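Local structure of uncharacterized NTF2-like protein (Cytophaga hutchinsonii ATCC 33406, 3F40) at residues D10-F15 / V73-D78; E14-L19 / G90-E95. The protein is of unknown function but has the NTF2-like fold of the SnoaL-like domain family, in which the cavity between helices and curved sheet often serves as a binding site. All blocks are in the same frame, centred on the assembly; numbering follows the deposited sequence.

From the N terminus, helix 8-20 comes first and supplies one side of both contacts. Interaction 1 closes a loop of 57 residues by bringing 10-15 against 73-78; interaction 2 closes one of 70 residues by bringing the next turns, 14-19, against 90-95. The partners follow in the same order as the helical segments, so the two loops cross instead of nesting, and the segments share E14 and F15. Strands 72-81 and 84-95 are antiparallel neighbours in the mixed sheet, and the contact centres lie about 5 Å apart. Together the contacts tie the N-terminal helix to adjacent strands of the NTF2-like fold, all inside the SnoaL-like domain.

Interaction 1: D10-F15 / V73-D78; sequences DLVLEF and VCLIYD
V73, which meets V12 of the helix through its side chain, is held in the sheet by its backbone: V73 O accepts a hydrogen bond from Y92 N, on the adjacent antiparallel strand. This fixes the strand side of a helix-on-sheet contact of the NTF2-like fold, where helix 8-20 packs on one face of a curved mixed sheet.

Across the contact no polar group takes part. The evidence for packing is the approach of the chains, with V12 CA and V73 CA 7.6 Å apart, and the burial of all three touching residues. V12 and V73 reach toward each other tip to tip. V12 CG2 comes within 4.0 Å of V73 CB and about equally near V73 CG2, so it sits against the branch point of the strand valine. V12 CG1 touches V73 CG1, also at 4.0 Å. The two methyls of V12 thus divide their work: within 73-78, CG2 meets only V73, whereas CG1, turned opposite the backbone N (chi1 174°), faces both V73 and L75.

L75 comes from the same face of the strand, two residues on, and slides past V12 in the opposite direction. Next to it, L75 CB lies 3.8 Å above the plane of the Y77 ring, offset toward its rim, a contact within the strand, so L75 has the tyrosine ring at its CB and the helix at its CD1. The intervening C74 and I76 serve the other face, packing on F67 and Y105 of the second subunit respectively; here the strand has the helix on one face and the subunit interface on the other. The leucine closes the helix contact with one methyl: L75 CD1 stands 3.8 Å from V12 CG1.

Interaction 2: E14-L19 / G90-E95; sequences EFIHAL and GLYHLE
F15 and Y92 face each other with their CA atoms 10.7 Å apart, and I16 CA is 11.0 Å from G90 CA; long side chains from helix and strand span the gap. The contact belongs to the buried interior of the NTF2-like fold, where the N-terminal helix lies over the sheet.

Y92 does the work for the strand. It leaves the strand toward the helix, its CG turned beside the backbone N (chi1 -61°), and its side chain crosses those of F15 and I16 at about a right angle. F15 CD2 meets Y92 CE2 at 4.2 Å, a single-point approach without stacking. One residue on, I16 reaches farther along the same ring: I16 CD1 is 3.6 Å from Y92 OH and 4.3 Å from Y92 CZ. The methyl packs beside a hydroxyl whose polar need is met by another partner, since Y92 OH and Y77 OH are hydrogen-bonded. That bond joins two neighbouring strands beneath the helix.

The next strand residue, H93, takes no part in the helix packing. H93 NE2 donates to E95 OE2 at 2.8 Å, in the ring plane of H93 but 24° out of the E95 carboxylate plane, on its anti side, while H93 ND1 bonds D72 OD1; together these would fix the ring's rotation.

Around the three touching side chains, A27 of helix 24-29 touches F15 and L19, I99 of strand 98-105 also touches F15, L102 on that strand touches Y92, and I16 rests on L75 and Y77 of strand 72-81.

Interaction 1: D10-F15 / V73-D78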
ATOM      1  N   ASP A  10      11.858  -5.719  12.804  1.00 10.38           N
ATOM      2  CA  ASP A  10      12.729  -4.785  13.543  1.00 10.93           C
ATOM      3  C   ASP A  10      13.543  -3.941  12.592  1.00 11.57           C
ATOM      4  O   ASP A  10      13.692  -2.737  12.761  1.00 12.37           O
ATOM      5  CB  ASP A  10      13.668  -5.542  14.469  1.00 12.61           C
ATOM      6  CG  ASP A  10      12.978  -6.244  15.621  1.00 16.21           C
ATOM      7  OD1 ASP A  10      12.104  -5.663  16.253  1.00 19.09           O
ATOM      8  OD2 ASP A  10      13.369  -7.377  15.971  1.00 18.02           O
ATOM      9  N   LEU A  11      14.106  -4.529  11.533  0.60 11.66           N
ATOM     10  CA  LEU A  11      14.892  -3.721  10.556  0.60 11.78           C
ATOM     11  C   LEU A  11      14.114  -2.609   9.936  0.60 11.06           C
ATOM     12  O   LEU A  11      14.592  -1.471   9.756  0.60 11.58           O
ATOM     13  CB  LEU A  11      15.373  -4.548   9.376  0.60 12.58           C
ATOM     14  CG  LEU A  11      16.453  -5.569   9.649  0.60 13.32           C
ATOM     15  CD1 LEU A  11      16.714  -6.445   8.408  0.60 12.86           C
ATOM     16  CD2 LEU A  11      17.757  -4.909  10.103  0.60 14.92           C
ATOM     17  N   VAL A  12      12.895  -2.925   9.545  1.00 10.33           N
ATOM     18  CA  VAL A  12      12.124  -1.876   8.901  1.00 10.73           C
ATOM     19  C   VAL A  12      11.786  -0.772   9.888  1.00 10.39           C
ATOM     20  O   VAL A  12      11.913   0.421   9.582  1.00 10.98           O
ATOM     21  CB  VAL A  12      10.867  -2.422   8.185  1.00 10.43           C
ATOM     22  CG1 VAL A  12      10.004  -1.295   7.659  1.00 12.04           C
ATOM     23  CG2 VAL A  12      11.292  -3.398   7.050  1.00 11.65           C
ATOM     24  N   LEU A  13      11.377  -1.157  11.084  1.00  9.25           N
ATOM     25  CA  LEU A  13      11.033  -0.136  12.079  1.00 10.24           C
ATOM     26  C   LEU A  13      12.251   0.678  12.499  1.00 10.19           C
ATOM     27  O   LEU A  13      12.120   1.869  12.805  1.00 10.94           O
ATOM     28  CB  LEU A  13      10.321  -0.769  13.262  1.00 11.89           C
ATOM     29  CG  LEU A  13       8.940  -1.273  12.884  1.00 13.83           C
ATOM     30  CD1 LEU A  13       8.213  -1.833  14.128  1.00 15.99           C
ATOM     31  CD2 LEU A  13       8.062  -0.210  12.196  1.00 16.28           C
ATOM     32  N   GLU A  14      13.398   0.032  12.561  1.00 10.46           N
ATOM     33  CA  GLU A  14      14.638   0.753  12.869  1.00 10.75           C
ATOM     34  C   GLU A  14      14.963   1.748  11.775  1.00 11.91           C
ATOM     35  O   GLU A  14      15.424   2.850  12.046  1.00 12.78           O
ATOM     36  CB  GLU A  14      15.802  -0.190  13.026  1.00 11.84           C
ATOM     37  CG  GLU A  14      15.716  -1.028  14.251  1.00 11.69           C
ATOM     38  CD  GLU A  14      16.817  -2.018  14.353  1.00 16.90           C
ATOM     39  OE1 GLU A  14      17.663  -2.092  13.372  1.00 15.32           O
ATOM     40  OE2 GLU A  14      16.767  -2.724  15.401  1.00 15.37           O
ATOM     41  N   PHE A  15      14.743   1.365  10.530  1.00 11.15           N
ATOM     42  CA  PHE A  15      14.984   2.292   9.396  1.00 11.02           C
ATOM     43  C   PHE A  15      14.092   3.509   9.510  1.00 11.56           C
ATOM     44  O   PHE A  15      14.552   4.648   9.375  1.00 12.66           O
ATOM     45  CB  PHE A  15      14.757   1.543   8.058  1.00 11.97           C
ATOM     46  CG  PHE A  15      14.943   2.398   6.836  1.00 11.16           C
ATOM     47  CD1 PHE A  15      16.214   2.823   6.468  1.00 12.71           C
ATOM     48  CD2 PHE A  15      13.880   2.747   6.026  1.00 12.03           C
ATOM     49  CE1 PHE A  15      16.396   3.615   5.358  1.00 12.40           C
ATOM     50  CE2 PHE A  15      14.081   3.524   4.912  1.00 14.27           C
ATOM     51  CZ  PHE A  15      15.341   3.948   4.581  1.00 12.95           C
ATOM     52  N   VAL A  73       7.605  -6.430   3.733  1.00  9.13           N
ATOM     53  CA  VAL A  73       6.927  -5.661   4.761  1.00  9.12           C
ATOM     54  C   VAL A  73       6.197  -4.511   4.103  1.00  8.44           C
ATOM     55  O   VAL A  73       6.749  -3.825   3.255  1.00  9.90           O
ATOM     56  CB  VAL A  73       7.926  -5.140   5.850  1.00  9.87           C
ATOM     57  CG1 VAL A  73       7.248  -4.115   6.786  1.00 11.39           C
ATOM     58  CG2 VAL A  73       8.509  -6.316   6.614  1.00 11.59           C
ATOM     59  N   CYS A  74       4.934  -4.323   4.458  0.50  8.30           N
ATOM     60  CA  CYS A  74       4.184  -3.173   3.961  0.50  8.02           C
ATOM     61  C   CYS A  74       3.698  -2.297   5.102  0.50  8.36           C
ATOM     62  O   CYS A  74       2.994  -2.752   5.999  0.50  8.90           O
ATOM     63  CB  CYS A  74       3.005  -3.617   3.084  0.50  8.97           C
ATOM     64  SG  CYS A  74       2.372  -2.273   2.039  0.50 10.71           S
ATOM     65  N   LEU A  75       4.065  -1.025   5.024  1.00  8.49           N
ATOM     66  CA  LEU A  75       3.669  -0.034   6.008  1.00  8.95           C
ATOM     67  C   LEU A  75       2.591   0.866   5.449  1.00  8.78           C
ATOM     68  O   LEU A  75       2.667   1.309   4.310  1.00 10.82           O
ATOM     69  CB  LEU A  75       4.845   0.862   6.429  1.00  9.16           C
ATOM     70  CG  LEU A  75       6.074   0.145   7.009  1.00  9.71           C
ATOM     71  CD1 LEU A  75       7.161   1.177   7.427  1.00 11.71           C
ATOM     72  CD2 LEU A  75       5.737  -0.750   8.158  1.00 11.83           C
ATOM     73  N   ILE A  76       1.586   1.149   6.265  1.00  8.73           N
ATOM     74  CA  ILE A  76       0.602   2.169   6.023  1.00 10.00           C
ATOM     75  C   ILE A  76       1.003   3.320   6.930  1.00  9.75           C
ATOM     76  O   ILE A  76       1.023   3.199   8.149  1.00 10.59           O
ATOM     77  CB  ILE A  76      -0.814   1.687   6.383  1.00 10.99           C
ATOM     78  CG1 ILE A  76      -1.194   0.443   5.581  1.00 11.06           C
ATOM     79  CG2 ILE A  76      -1.853   2.777   6.181  1.00 13.19           C
ATOM     80  CD1 ILE A  76      -1.192   0.620   4.074  1.00 12.17           C
ATOM     81  N   TYR A  77       1.379   4.429   6.311  1.00  9.53           N
ATOM     82  CA  TYR A  77       1.915   5.538   7.057  1.00  9.77           C
ATOM     83  C   TYR A  77       1.600   6.887   6.435  1.00 10.74           C
ATOM     84  O   TYR A  77       1.373   7.018   5.240  1.00 11.13           O
ATOM     85  CB  TYR A  77       3.424   5.372   7.286  1.00 10.70           C
ATOM     86  CG  TYR A  77       4.372   5.043   6.113  1.00 10.69           C
ATOM     87  CD1 TYR A  77       4.020   5.185   4.787  1.00 10.30           C
ATOM     88  CD2 TYR A  77       5.656   4.631   6.389  1.00 10.13           C
ATOM     89  CE1 TYR A  77       4.919   4.861   3.763  1.00 10.58           C
ATOM     90  CE2 TYR A  77       6.572   4.320   5.409  1.00 10.16           C
ATOM     91  CZ  TYR A  77       6.202   4.432   4.086  1.00  9.43           C
ATOM     92  OH  TYR A  77       7.123   4.124   3.086  1.00 10.80           O
ATOM     93  N   ASP A  78       1.600   7.903   7.301  1.00 12.07           N
ATOM     94  CA  ASP A  78       1.490   9.286   6.858  1.00 12.85           C
ATOM     95  C   ASP A  78       2.919   9.792   6.723  1.00 12.84           C
ATOM     96  O   ASP A  78       3.754   9.603   7.636  1.00 15.23           O
ATOM     97  CB  ASP A  78       0.698  10.136   7.836  1.00 13.43           C
ATOM     98  CG  ASP A  78      -0.771   9.817   7.837  1.00 15.02           C
ATOM     99  OD1 ASP A  78      -1.296   9.216   6.886  1.00 17.33           O
ATOM    100  OD2 ASP A  78      -1.426  10.220   8.813  1.00 21.21           O
TER

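Interaction 2: E14-L19 / G90-E95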
ATOM      1  N   GLU A  14      13.398   0.032  12.561  1.00 10.46           N
ATOM      2  CA  GLU A  14      14.638   0.753  12.869  1.00 10.75           C
ATOM      3  C   GLU A  14      14.963   1.748  11.775  1.00 11.91           C
ATOM      4  O   GLU A  14      15.424   2.850  12.046  1.00 12.78           O
ATOM      5  CB  GLU A  14      15.802  -0.190  13.026  1.00 11.84           C
ATOM      6  CG  GLU A  14      15.716  -1.028  14.251  1.00 11.69           C
ATOM      7  CD  GLU A  14      16.817  -2.018  14.353  1.00 16.90           C
ATOM      8  OE1 GLU A  14      17.663  -2.092  13.372  1.00 15.32           O
ATOM      9  OE2 GLU A  14      16.767  -2.724  15.401  1.00 15.37           O
ATOM     10  N   PHE A  15      14.743   1.365  10.530  1.00 11.15           N
ATOM     11  CA  PHE A  15      14.984   2.292   9.396  1.00 11.02           C
ATOM     12  C   PHE A  15      14.092   3.509   9.510  1.00 11.56           C
ATOM     13  O   PHE A  15      14.552   4.648   9.375  1.00 12.66           O
ATOM     14  CB  PHE A  15      14.757   1.543   8.058  1.00 11.97           C
ATOM     15  CG  PHE A  15      14.943   2.398   6.836  1.00 11.16           C
ATOM     16  CD1 PHE A  15      16.214   2.823   6.468  1.00 12.71           C
ATOM     17  CD2 PHE A  15      13.880   2.747   6.026  1.00 12.03           C
ATOM     18  CE1 PHE A  15      16.396   3.615   5.358  1.00 12.40           C
ATOM     19  CE2 PHE A  15      14.081   3.524   4.912  1.00 14.27           C
ATOM     20  CZ  PHE A  15      15.341   3.948   4.581  1.00 12.95           C
ATOM     21  N   ILE A  16      12.809   3.284   9.780  1.00 10.82           N
ATOM     22  CA  ILE A  16      11.880   4.386   9.920  1.00 12.27           C
ATOM     23  C   ILE A  16      12.274   5.252  11.120  1.00 12.32           C
ATOM     24  O   ILE A  16      12.242   6.482  11.014  1.00 12.75           O
ATOM     25  CB  ILE A  16      10.431   3.926  10.065  1.00 11.92           C
ATOM     26  CG1 ILE A  16      10.002   3.173   8.816  1.00 12.95           C
ATOM     27  CG2 ILE A  16       9.509   5.093  10.342  1.00 14.39           C
ATOM     28  CD1 ILE A  16      10.048   3.982   7.521  1.00 14.15           C
ATOM     29  N   HIS A  17      12.677   4.628  12.231  1.00 11.59           N
ATOM     30  CA  HIS A  17      13.101   5.409  13.415  1.00 12.21           C
ATOM     31  C   HIS A  17      14.326   6.257  13.120  1.00 12.44           C
ATOM     32  O   HIS A  17      14.414   7.406  13.569  1.00 13.52           O
ATOM     33  CB  HIS A  17      13.387   4.488  14.589  1.00 12.99           C
ATOM     34  CG  HIS A  17      13.762   5.226  15.819  1.00 12.22           C
ATOM     35  ND1 HIS A  17      12.868   6.025  16.487  1.00 16.15           N
ATOM     36  CD2 HIS A  17      14.933   5.306  16.483  1.00 12.54           C
ATOM     37  CE1 HIS A  17      13.480   6.558  17.537  1.00 13.81           C
ATOM     38  NE2 HIS A  17      14.732   6.159  17.542  1.00 13.25           N
ATOM     39  N   ALA A  18      15.263   5.672  12.392  1.00 12.09           N
ATOM     40  CA  ALA A  18      16.449   6.412  11.992  1.00 13.00           C
ATOM     41  C   ALA A  18      16.059   7.631  11.146  1.00 13.22           C
ATOM     42  O   ALA A  18      16.539   8.746  11.364  1.00 13.60           O
ATOM     43  CB  ALA A  18      17.452   5.507  11.279  1.00 12.70           C
ATOM     44  N   LEU A  19      15.179   7.477  10.184  1.00 12.17           N
ATOM     45  CA  LEU A  19      14.769   8.635   9.383  1.00 12.31           C
ATOM     46  C   LEU A  19      14.061   9.677  10.254  1.00 13.22           C
ATOM     47  O   LEU A  19      14.302  10.884  10.153  1.00 12.83           O
ATOM     48  CB  LEU A  19      13.862   8.192   8.233  1.00 12.50           C
ATOM     49  CG  LEU A  19      14.491   7.314   7.165  1.00 12.14           C
ATOM     50  CD1 LEU A  19      13.441   6.828   6.178  1.00 13.13           C
ATOM     51  CD2 LEU A  19      15.610   8.051   6.433  1.00 14.06           C
ATOM     52  N   GLY A  90       3.923   1.845   1.865  1.00  7.70           N
ATOM     53  CA  GLY A  90       5.313   1.585   1.506  1.00  7.63           C
ATOM     54  C   GLY A  90       5.588   0.101   1.571  1.00  8.10           C
ATOM     55  O   GLY A  90       5.369  -0.546   2.595  1.00  9.57           O
ATOM     56  N   LEU A  91       6.085  -0.445   0.460  1.00  7.51           N
ATOM     57  CA  LEU A  91       6.388  -1.863   0.321  1.00  8.09           C
ATOM     58  C   LEU A  91       7.906  -2.047   0.313  1.00  7.87           C
ATOM     59  O   LEU A  91       8.602  -1.599  -0.597  1.00  7.83           O
ATOM     60  CB  LEU A  91       5.792  -2.380  -0.976  1.00  8.25           C
ATOM     61  CG  LEU A  91       6.082  -3.820  -1.337  1.00  9.73           C
ATOM     62  CD1 LEU A  91       5.448  -4.795  -0.348  1.00 11.05           C
ATOM     63  CD2 LEU A  91       5.593  -4.084  -2.772  1.00 12.38           C
ATOM     64  N   TYR A  92       8.412  -2.666   1.378  1.00  7.66           N
ATOM     65  CA  TYR A  92       9.828  -2.902   1.592  1.00  8.41           C
ATOM     66  C   TYR A  92      10.139  -4.375   1.355  1.00  9.32           C
ATOM     67  O   TYR A  92       9.474  -5.251   1.941  1.00 10.91           O
ATOM     68  CB  TYR A  92      10.219  -2.522   3.041  1.00  8.84           C
ATOM     69  CG  TYR A  92       9.985  -1.092   3.396  1.00  8.98           C
ATOM     70  CD1 TYR A  92       8.722  -0.625   3.707  1.00  9.48           C
ATOM     71  CD2 TYR A  92      11.020  -0.202   3.448  1.00  9.40           C
ATOM     72  CE1 TYR A  92       8.500   0.717   3.970  1.00 10.26           C
ATOM     73  CE2 TYR A  92      10.800   1.153   3.707  1.00 10.40           C
ATOM     74  CZ  TYR A  92       9.531   1.607   3.949  1.00 10.70           C
ATOM     75  OH  TYR A  92       9.291   2.939   4.183  1.00 12.62           O
ATOM     76  N   HIS A  93      11.164  -4.633   0.543  1.00  8.63           N
ATOM     77  CA  HIS A  93      11.626  -6.004   0.321  1.00  9.22           C
ATOM     78  C   HIS A  93      12.967  -6.177   1.038  1.00  9.58           C
ATOM     79  O   HIS A  93      13.817  -5.287   0.959  1.00 10.11           O
ATOM     80  CB  HIS A  93      11.803  -6.287  -1.171  1.00 10.61           C
ATOM     81  CG  HIS A  93      12.078  -7.718  -1.477  1.00 12.06           C
ATOM     82  ND1 HIS A  93      11.088  -8.673  -1.469  1.00 13.70           N
ATOM     83  CD2 HIS A  93      13.229  -8.353  -1.814  1.00 13.58           C
ATOM     84  CE1 HIS A  93      11.623  -9.844  -1.782  1.00 15.67           C
ATOM     85  NE2 HIS A  93      12.923  -9.680  -1.959  1.00 15.10           N
ATOM     86  N   LEU A  94      13.116  -7.307   1.697  1.00 10.55           N
ATOM     87  CA  LEU A  94      14.340  -7.613   2.464  1.00 11.57           C
ATOM     88  C   LEU A  94      14.925  -8.916   2.023  1.00 12.45           C
ATOM     89  O   LEU A  94      14.219  -9.914   1.765  1.00 13.77           O
ATOM     90  CB  LEU A  94      14.018  -7.678   3.953  1.00 13.74           C
ATOM     91  CG  LEU A  94      13.477  -6.320   4.487  1.00 16.16           C
ATOM     92  CD1 LEU A  94      11.961  -6.337   4.552  1.00 17.01           C
ATOM     93  CD2 LEU A  94      14.071  -5.929   5.850  1.00 18.35           C
ATOM     94  N   GLU A  95      16.240  -8.898   1.955  1.00 12.27           N
ATOM     95  CA  GLU A  95      17.003 -10.092   1.649  1.00 13.69           C
ATOM     96  C   GLU A  95      18.300  -9.975   2.373  1.00 12.87           C
ATOM     97  O   GLU A  95      18.909  -8.925   2.437  1.00 12.79           O
ATOM     98  CB  GLU A  95      17.298 -10.234   0.168  1.00 14.79           C
ATOM     99  CG  GLU A  95      16.039 -10.442  -0.619  1.00 19.20           C
ATOM    100  CD  GLU A  95      16.227 -10.853  -2.047  1.00 24.41           C
ATOM    101  OE1 GLU A  95      17.378 -10.985  -2.516  1.00 29.35           O
ATOM    102  OE2 GLU A  95      15.192 -11.089  -2.703  1.00 29.19           O
TER